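Local coordinates for protein dITP/XTP pyrophosphatase (PDB 6WWD) that probably hydrolyses, with magnesium as cofactor, non-canonical purine nucleoside triphosphates such as XTP, dITP and ITP to monophosphates and diphosphate, cleansing the nucleotide pool, at residues D[115-120]-D[143-148]; D[120-125]-D[138-143]. One frame throughout, in Å; residues are numbered along the deposited sequence.

Contact 1. Residues D[115-120]-D[143-148]; sequences ERRGAA and GSIARI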
ATOM      1  N   GLU D 115     -15.530  12.212  -8.346  1.00 41.14           N
ATOM      2  CA  GLU D 115     -14.176  12.561  -7.930  1.00 36.76           C
ATOM      3  C   GLU D 115     -13.428  11.386  -7.330  1.00 35.82           C
ATOM      4  O   GLU D 115     -12.192  11.385  -7.338  1.00 43.69           O
ATOM      5  CB  GLU D 115     -14.213  13.707  -6.917  1.00 44.42           C
ATOM      6  CG  GLU D 115     -15.029  14.920  -7.350  1.00 56.03           C
ATOM      7  CD  GLU D 115     -16.524  14.757  -7.111  1.00 59.27           C
ATOM      8  OE1 GLU D 115     -17.303  14.968  -8.067  1.00 62.96           O
ATOM      9  OE2 GLU D 115     -16.918  14.421  -5.969  1.00 56.06           O
ATOM     10  N   ARG D 116     -14.140  10.382  -6.825  1.00 31.91           N
ATOM     11  CA  ARG D 116     -13.519   9.237  -6.172  1.00 28.05           C
ATOM     12  C   ARG D 116     -13.642   7.969  -7.004  1.00 22.58           C
ATOM     13  O   ARG D 116     -13.359   6.871  -6.510  1.00 18.54           O
ATOM     14  CB  ARG D 116     -14.134   9.062  -4.785  1.00 34.73           C
ATOM     15  CG  ARG D 116     -14.003  10.350  -3.956  1.00 33.02           C
ATOM     16  CD  ARG D 116     -14.912  10.381  -2.737  1.00 34.50           C
ATOM     17  NE  ARG D 116     -14.850   9.154  -1.949  1.00 34.76           N
ATOM     18  CZ  ARG D 116     -15.761   8.800  -1.045  1.00 38.32           C
ATOM     19  NH1 ARG D 116     -16.808   9.588  -0.797  1.00 32.50           N
ATOM     20  NH2 ARG D 116     -15.624   7.651  -0.385  1.00 34.04           N
ATOM     21  N   ARG D 117     -14.034   8.096  -8.267  1.00 20.08           N
ATOM     22  CA  ARG D 117     -14.172   6.949  -9.144  1.00 20.17           C
ATOM     23  C   ARG D 117     -12.904   6.656  -9.943  1.00 15.85           C
ATOM     24  O   ARG D 117     -12.989   5.995 -10.976  1.00 14.98           O
ATOM     25  CB  ARG D 117     -15.372   7.152 -10.075  1.00 20.63           C
ATOM     26  CG  ARG D 117     -16.704   7.364  -9.345  1.00 23.53           C
ATOM     27  CD  ARG D 117     -17.876   7.526 -10.311  1.00 27.28           C
ATOM     28  NE  ARG D 117     -18.185   6.244 -10.952  1.00 18.98           N
ATOM     29  CZ  ARG D 117     -18.936   5.285 -10.419  1.00 24.50           C
ATOM     30  NH1 ARG D 117     -19.501   5.444  -9.222  1.00 23.27           N
ATOM     31  NH2 ARG D 117     -19.126   4.165 -11.090  1.00 19.51           N
ATOM     32  N   GLY D 118     -11.741   7.125  -9.481  1.00 15.71           N
ATOM     33  CA  GLY D 118     -10.513   6.951 -10.246  1.00 14.73           C
ATOM     34  C   GLY D 118     -10.131   5.491 -10.435  1.00 13.00           C
ATOM     35  O   GLY D 118     -10.369   4.640  -9.576  1.00 13.22           O
ATOM     36  N   ALA D 119      -9.488   5.215 -11.573  1.00 14.62           N
ATOM     37  CA  ALA D 119      -9.079   3.868 -11.949  1.00 14.01           C
ATOM     38  C   ALA D 119      -7.996   3.950 -13.022  1.00 13.59           C
ATOM     39  O   ALA D 119      -7.756   5.005 -13.603  1.00 14.70           O
ATOM     40  CB  ALA D 119     -10.271   3.048 -12.461  1.00 10.26           C
ATOM     41  N   ALA D 120      -7.402   2.796 -13.337  1.00  9.63           N
ATOM     42  CA  ALA D 120      -6.420   2.685 -14.412  1.00 10.80           C
ATOM     43  C   ALA D 120      -6.463   1.288 -15.025  1.00 12.36           C
ATOM     44  O   ALA D 120      -6.623   0.295 -14.311  1.00 12.71           O
ATOM     45  CB  ALA D 120      -5.001   2.969 -13.903  1.00 10.01           C
ATOM     46  N   GLY D 143      -7.653   6.836 -15.690  1.00 16.29           N
ATOM     47  CA  GLY D 143      -9.013   7.226 -15.997  1.00 16.38           C
ATOM     48  C   GLY D 143      -9.924   7.122 -14.794  1.00 16.31           C
ATOM     49  O   GLY D 143      -9.517   7.419 -13.662  1.00 16.30           O
ATOM     50  N   SER D 144     -11.175   6.747 -15.033  1.00 13.79           N
ATOM     51  CA  SER D 144     -12.149   6.583 -13.963  1.00 17.16           C
ATOM     52  C   SER D 144     -13.245   5.644 -14.457  1.00 17.15           C
ATOM     53  O   SER D 144     -13.320   5.310 -15.645  1.00 15.14           O
ATOM     54  CB  SER D 144     -12.721   7.937 -13.510  1.00 18.22           C
ATOM     55  OG  SER D 144     -13.338   8.603 -14.589  1.00 14.44           O
ATOM     56  N   ILE D 145     -14.097   5.224 -13.537  1.00 13.91           N
ATOM     57  CA  ILE D 145     -15.169   4.295 -13.873  1.00 15.50           C
ATOM     58  C   ILE D 145     -16.438   5.081 -14.183  1.00 16.02           C
ATOM     59  O   ILE D 145     -16.870   5.924 -13.390  1.00 16.61           O
ATOM     60  CB  ILE D 145     -15.406   3.286 -12.738  1.00 14.82           C
ATOM     61  CG1 ILE D 145     -14.100   2.545 -12.396  1.00 13.75           C
ATOM     62  CG2 ILE D 145     -16.541   2.321 -13.108  1.00 13.85           C
ATOM     63  CD1 ILE D 145     -13.416   1.886 -13.592  1.00 11.25           C
ATOM     64  N   ALA D 146     -17.046   4.791 -15.333  1.00 15.29           N
ATOM     65  CA  ALA D 146     -18.320   5.398 -15.682  1.00 19.22           C
ATOM     66  C   ALA D 146     -19.431   4.928 -14.744  1.00 20.44           C
ATOM     67  O   ALA D 146     -19.312   3.939 -14.013  1.00 17.30           O
ATOM     68  CB  ALA D 146     -18.700   5.064 -17.130  1.00 20.07           C
ATOM     69  N   ARG D 147     -20.552   5.634 -14.809  1.00 23.41           N
ATOM     70  CA  ARG D 147     -21.735   5.254 -14.057  1.00 24.51           C
ATOM     71  C   ARG D 147     -22.648   4.342 -14.849  1.00 25.11           C
ATOM     72  O   ARG D 147     -23.392   3.560 -14.253  1.00 26.26           O
ATOM     73  CB  ARG D 147     -22.503   6.501 -13.627  1.00 23.71           C
ATOM     74  CG  ARG D 147     -21.666   7.358 -12.739  1.00 27.58           C
ATOM     75  CD  ARG D 147     -22.490   8.365 -11.988  1.00 35.50           C
ATOM     76  NE  ARG D 147     -21.619   9.158 -11.129  1.00 42.89           N
ATOM     77  CZ  ARG D 147     -21.434   8.927  -9.835  1.00 38.43           C
ATOM     78  NH1 ARG D 147     -22.072   7.934  -9.228  1.00 36.15           N
ATOM     79  NH2 ARG D 147     -20.614   9.700  -9.145  1.00 41.54           N
ATOM     80  N   ILE D 148     -22.635   4.452 -16.176  1.00 28.35           N
ATOM     81  CA  ILE D 148     -23.363   3.525 -17.046  1.00 23.58           C
ATOM     82  C   ILE D 148     -22.499   3.189 -18.247  1.00 22.77           C
ATOM     83  O   ILE D 148     -21.763   4.036 -18.769  1.00 24.69           O
ATOM     84  CB  ILE D 148     -24.722   4.112 -17.511  1.00 31.29           C
ATOM     85  CG1 ILE D 148     -24.523   5.411 -18.282  1.00 28.02           C
ATOM     86  CG2 ILE D 148     -25.661   4.330 -16.331  1.00 34.87           C
ATOM     87  CD1 ILE D 148     -25.772   5.963 -18.847  1.00 37.66           C
TER
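Arg117 reaches across to the opposing backbone and grips two successive carbonyls with one guanidinium. Arg117 NE gives an almost straight bond to Ile145 O (2.8 Å, 170° at the hydrogen); the acceptor lies in the guanidinium plane, although the donor sits above the plane of the carbonyl. Arg117 NH2 bonds less directly to Ala146 O at 2.9 Å, and this oxygen is tilted out of the guanidinium plane. A bend at chi3 (71°) turns the group onto both acceptors, a double task that suits arginine, with N-H groups pointing in several directions. The backbone of the same residue takes part too, since Ile145 N donates to Arg117 O at 2.9 Å, in the carbonyl plane.

Next along lies the open end of the beta hairpin formed by strands 118-128 and 134-145. Ala119 and Gly143 are an antiparallel hydrogen-bonded pair: Gly143 N meets Ala119 O in its carbonyl plane at 2.8 Å, whereas Ala119 N approaches Gly143 O from above. Gly118 and Ser144 follow as a non-hydrogen-bonded pair whose CA atoms are 4.1 Å apart. The N-to-C directions of the short strands 118-120 and 143-145 make 115°, far from a straight antiparallel run. The small methyl of Ala119 leaves room for Ile145, whose CD1 packs against Ala119 CB at 3.5 Å.

Arg147 crosses Arg117 at about a right angle, laying its CG over one guanidinium face. Arg117 NH1 and Arg147 NH1 are 3.6 Å apart, a repulsion probably eased by the surroundings: Arg147 NE forms a salt bridge with Asp114, while Arg117 NH1 donates to the carbonyls of Leu109 and Ile112. On the far side of strand 143-145, Ser144 pairs through its backbone with Val162 of strand 161-163.

Contact 2. Residues D[120-125]-D[138-143]; sequences AFVSAC and EGRWKG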
ATOM      1  N   ALA D 120      -7.402   2.796 -13.337  1.00  9.63           N
ATOM      2  CA  ALA D 120      -6.420   2.685 -14.412  1.00 10.80           C
ATOM      3  C   ALA D 120      -6.463   1.288 -15.025  1.00 12.36           C
ATOM      4  O   ALA D 120      -6.623   0.295 -14.311  1.00 12.71           O
ATOM      5  CB  ALA D 120      -5.001   2.969 -13.903  1.00 10.01           C
ATOM      6  N   PHE D 121      -6.312   1.215 -16.348  1.00 10.46           N
ATOM      7  CA  PHE D 121      -5.927  -0.039 -16.977  1.00 14.02           C
ATOM      8  C   PHE D 121      -4.420  -0.203 -16.807  1.00 16.48           C
ATOM      9  O   PHE D 121      -3.656   0.733 -17.052  1.00 17.87           O
ATOM     10  CB  PHE D 121      -6.303  -0.055 -18.455  1.00 12.83           C
ATOM     11  CG  PHE D 121      -7.717  -0.514 -18.739  1.00 15.18           C
ATOM     12  CD1 PHE D 121      -8.238  -1.652 -18.147  1.00 16.74           C
ATOM     13  CD2 PHE D 121      -8.507   0.179 -19.654  1.00 17.42           C
ATOM     14  CE1 PHE D 121      -9.544  -2.073 -18.448  1.00 18.83           C
ATOM     15  CE2 PHE D 121      -9.815  -0.224 -19.954  1.00 19.36           C
ATOM     16  CZ  PHE D 121     -10.330  -1.349 -19.357  1.00 21.36           C
ATOM     17  N   VAL D 122      -3.994  -1.372 -16.351  1.00 15.71           N
ATOM     18  CA  VAL D 122      -2.595  -1.637 -16.035  1.00 11.82           C
ATOM     19  C   VAL D 122      -2.149  -2.845 -16.830  1.00 14.83           C
ATOM     20  O   VAL D 122      -2.876  -3.837 -16.934  1.00 12.58           O
ATOM     21  CB  VAL D 122      -2.365  -1.902 -14.533  1.00 14.04           C
ATOM     22  CG1 VAL D 122      -0.884  -2.112 -14.259  1.00 13.11           C
ATOM     23  CG2 VAL D 122      -2.909  -0.776 -13.693  1.00 11.85           C
ATOM     24  N   SER D 123      -0.932  -2.784 -17.351  1.00 13.77           N
ATOM     25  CA  SER D 123      -0.355  -3.903 -18.070  1.00 14.94           C
ATOM     26  C   SER D 123       1.094  -4.044 -17.617  1.00 21.70           C
ATOM     27  O   SER D 123       1.861  -3.076 -17.679  1.00 16.71           O
ATOM     28  CB  SER D 123      -0.465  -3.677 -19.571  1.00 19.96           C
ATOM     29  OG  SER D 123       0.094  -4.739 -20.281  1.00 33.68           O
ATOM     30  N   ALA D 124       1.439  -5.208 -17.071  1.00 12.07           N
ATOM     31  CA  ALA D 124       2.785  -5.478 -16.582  1.00 14.11           C
ATOM     32  C   ALA D 124       3.431  -6.611 -17.369  1.00 17.23           C
ATOM     33  O   ALA D 124       2.761  -7.569 -17.771  1.00 12.68           O
ATOM     34  CB  ALA D 124       2.781  -5.820 -15.088  1.00 12.58           C
ATOM     35  N   CYS D 125       4.743  -6.494 -17.560  1.00 13.48           N
ATOM     36  CA  CYS D 125       5.572  -7.455 -18.281  1.00 13.72           C
ATOM     37  C   CYS D 125       6.813  -7.720 -17.452  1.00 18.58           C
ATOM     38  O   CYS D 125       7.484  -6.770 -17.028  1.00 15.21           O
ATOM     39  CB  CYS D 125       5.995  -6.925 -19.654  1.00 19.23           C
ATOM     40  SG  CYS D 125       4.773  -7.119 -20.954  1.00 30.89           S
ATOM     41  N   GLU D 138       5.693  -1.896 -15.912  1.00 14.54           N
ATOM     42  CA  GLU D 138       4.246  -1.779 -16.028  1.00 17.40           C
ATOM     43  C   GLU D 138       3.896  -0.456 -16.690  1.00 19.81           C
ATOM     44  O   GLU D 138       4.680   0.504 -16.664  1.00 16.68           O
ATOM     45  CB  GLU D 138       3.531  -1.907 -14.673  1.00 13.04           C
ATOM     46  CG  GLU D 138       3.442  -0.612 -13.897  1.00 15.14           C
ATOM     47  CD  GLU D 138       2.608  -0.747 -12.632  1.00 19.56           C
ATOM     48  OE1 GLU D 138       2.534   0.248 -11.863  1.00 15.92           O
ATOM     49  OE2 GLU D 138       2.040  -1.850 -12.406  1.00 13.60           O
ATOM     50  N   GLY D 139       2.739  -0.446 -17.338  1.00 16.05           N
ATOM     51  CA  GLY D 139       2.133   0.773 -17.844  1.00 12.72           C
ATOM     52  C   GLY D 139       0.752   0.938 -17.244  1.00 14.86           C
ATOM     53  O   GLY D 139       0.028  -0.045 -17.063  1.00 13.18           O
ATOM     54  N   ARG D 140       0.386   2.187 -16.946  1.00 14.50           N
ATOM     55  CA  ARG D 140      -0.923   2.535 -16.388  1.00 15.26           C
ATOM     56  C   ARG D 140      -1.563   3.617 -17.238  1.00 14.53           C
ATOM     57  O   ARG D 140      -0.961   4.676 -17.443  1.00 12.68           O
ATOM     58  CB  ARG D 140      -0.819   3.054 -14.948  1.00 12.04           C
ATOM     59  CG  ARG D 140      -0.324   2.021 -14.005  1.00 20.52           C
ATOM     60  CD  ARG D 140      -0.485   2.403 -12.525  1.00 19.24           C
ATOM     61  NE  ARG D 140      -0.008   1.258 -11.768  1.00 18.40           N
ATOM     62  CZ  ARG D 140      -0.743   0.529 -10.943  1.00 18.51           C
ATOM     63  NH1 ARG D 140      -2.015   0.854 -10.689  1.00 14.79           N
ATOM     64  NH2 ARG D 140      -0.174  -0.510 -10.343  1.00 21.70           N
ATOM     65  N   TRP D 141      -2.773   3.357 -17.711  1.00 13.77           N
ATOM     66  CA  TRP D 141      -3.576   4.327 -18.460  1.00 17.56           C
ATOM     67  C   TRP D 141      -4.612   4.896 -17.502  1.00 16.29           C
ATOM     68  O   TRP D 141      -5.557   4.201 -17.131  1.00 14.88           O
ATOM     69  CB  TRP D 141      -4.239   3.634 -19.648  1.00 16.47           C
ATOM     70  CG  TRP D 141      -4.977   4.508 -20.658  1.00 14.59           C
ATOM     71  CD1 TRP D 141      -4.827   5.837 -20.868  1.00 17.16           C
ATOM     72  CD2 TRP D 141      -5.964   4.060 -21.605  1.00 13.60           C
ATOM     73  NE1 TRP D 141      -5.674   6.259 -21.877  1.00 17.91           N
ATOM     74  CE2 TRP D 141      -6.374   5.179 -22.348  1.00 16.25           C
ATOM     75  CE3 TRP D 141      -6.557   2.819 -21.873  1.00 17.22           C
ATOM     76  CZ2 TRP D 141      -7.340   5.097 -23.359  1.00 15.28           C
ATOM     77  CZ3 TRP D 141      -7.520   2.737 -22.887  1.00 18.51           C
ATOM     78  CH2 TRP D 141      -7.897   3.867 -23.609  1.00 16.34           C
ATOM     79  N   LYS D 142      -4.443   6.155 -17.100  1.00 14.56           N
ATOM     80  CA  LYS D 142      -5.263   6.697 -16.022  1.00 14.64           C
ATOM     81  C   LYS D 142      -6.650   7.077 -16.531  1.00 18.60           C
ATOM     82  O   LYS D 142      -6.810   7.586 -17.649  1.00 15.37           O
ATOM     83  CB  LYS D 142      -4.586   7.912 -15.381  1.00 18.51           C
ATOM     84  CG  LYS D 142      -3.186   7.612 -14.818  1.00 18.64           C
ATOM     85  CD  LYS D 142      -3.287   6.534 -13.734  1.00 20.63           C
ATOM     86  CE  LYS D 142      -2.356   6.788 -12.555  1.00 24.36           C
ATOM     87  NZ  LYS D 142      -3.116   7.310 -11.391  1.00 24.80           N
ATOM     88  N   GLY D 143      -7.653   6.836 -15.690  1.00 16.29           N
ATOM     89  CA  GLY D 143      -9.013   7.226 -15.997  1.00 16.38           C
ATOM     90  C   GLY D 143      -9.924   7.122 -14.794  1.00 16.31           C
ATOM     91  O   GLY D 143      -9.517   7.419 -13.662  1.00 16.30           O
TER
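Strands 120-125 and 138-143 run antiparallel, their short axes 170° apart and 4.6 Å at closest approach, with Phe121-Trp141 and Ser123-Gly139 as hydrogen-bonded pairs. Trp141 N donates to Phe121 O almost straight (2.8 Å, 171°), while the return bond from Phe121 N to Trp141 O is longer, at 3.2 Å.

One face carries Ala120, Val122 and Ala124 beside Lys142, Arg140 and Glu138. Val122 sits centrally: its CG1, anti to the backbone N (chi1 -178°), touches Glu138 OE2, and Val122 CG2 presses over one face of the Arg140 guanidinium, 3.5 Å from Arg140 NH1. A beta-branched valine thus offers one methyl to each charged neighbour. The extended Arg140 chain brings Arg140 NE to Glu138 OE1 at 2.7 Å, a salt bridge within one strand in which the acceptor lies in the guanidinium plane but is met from above the carboxylate plane. NH2 adds weak bonds to both carboxylate oxygens. The small methyls of Ala120 and Ala124 pack beside their cross-strand neighbours, Ala120 CB against Lys142 CD and Ala124 CB against Glu138 CB.

On the opposite face Phe121 and Trp141 lie side by side. The phenyl edge, at Phe121 CD2, comes 4.0 Å from Trp141 CE3, and both rings also meet Phe161. The two strands form a beta hairpin within the mixed sheet of this Ham1-family protein: strand 67-77 pairs with 120-125, and residues 138-141 form an antiparallel ladder with a neighbouring subunit, extending the sheet across the interface.

Ser123 OG bonds to Ser73 OG, and Phe121 touches Asp158; both partners are predicted substrate-binding residues, so the hairpin probably backs the nucleotide site. Glu138 also lies near Glu50 of its own and the neighbouring chain, and Arg140 would partly offset this clustering of carboxylates, which might otherwise favour protonation.

In the fold
From the N terminus, the chain passes through strand 67-77 and helix 98-108 before residues 115-120, leading into strand 118-128, supply the first side of contact 1. It continues directly into 120-125, turns, and returns along strand 134-145. Contact 2 closes first, a loop of 12 residues lying between its segments; contact 1 then closes round it, with 22 residues between its own. The inner contact is therefore nested in the outer one, and they share Ala120 and Gly143, their centres about 14 Å apart. Contact 2 holds the buried body of the hairpin between strand 67-77 and a neighbouring subunit, whereas contact 1 ties its open end to the segments approaching 118-128 and leaving 134-145.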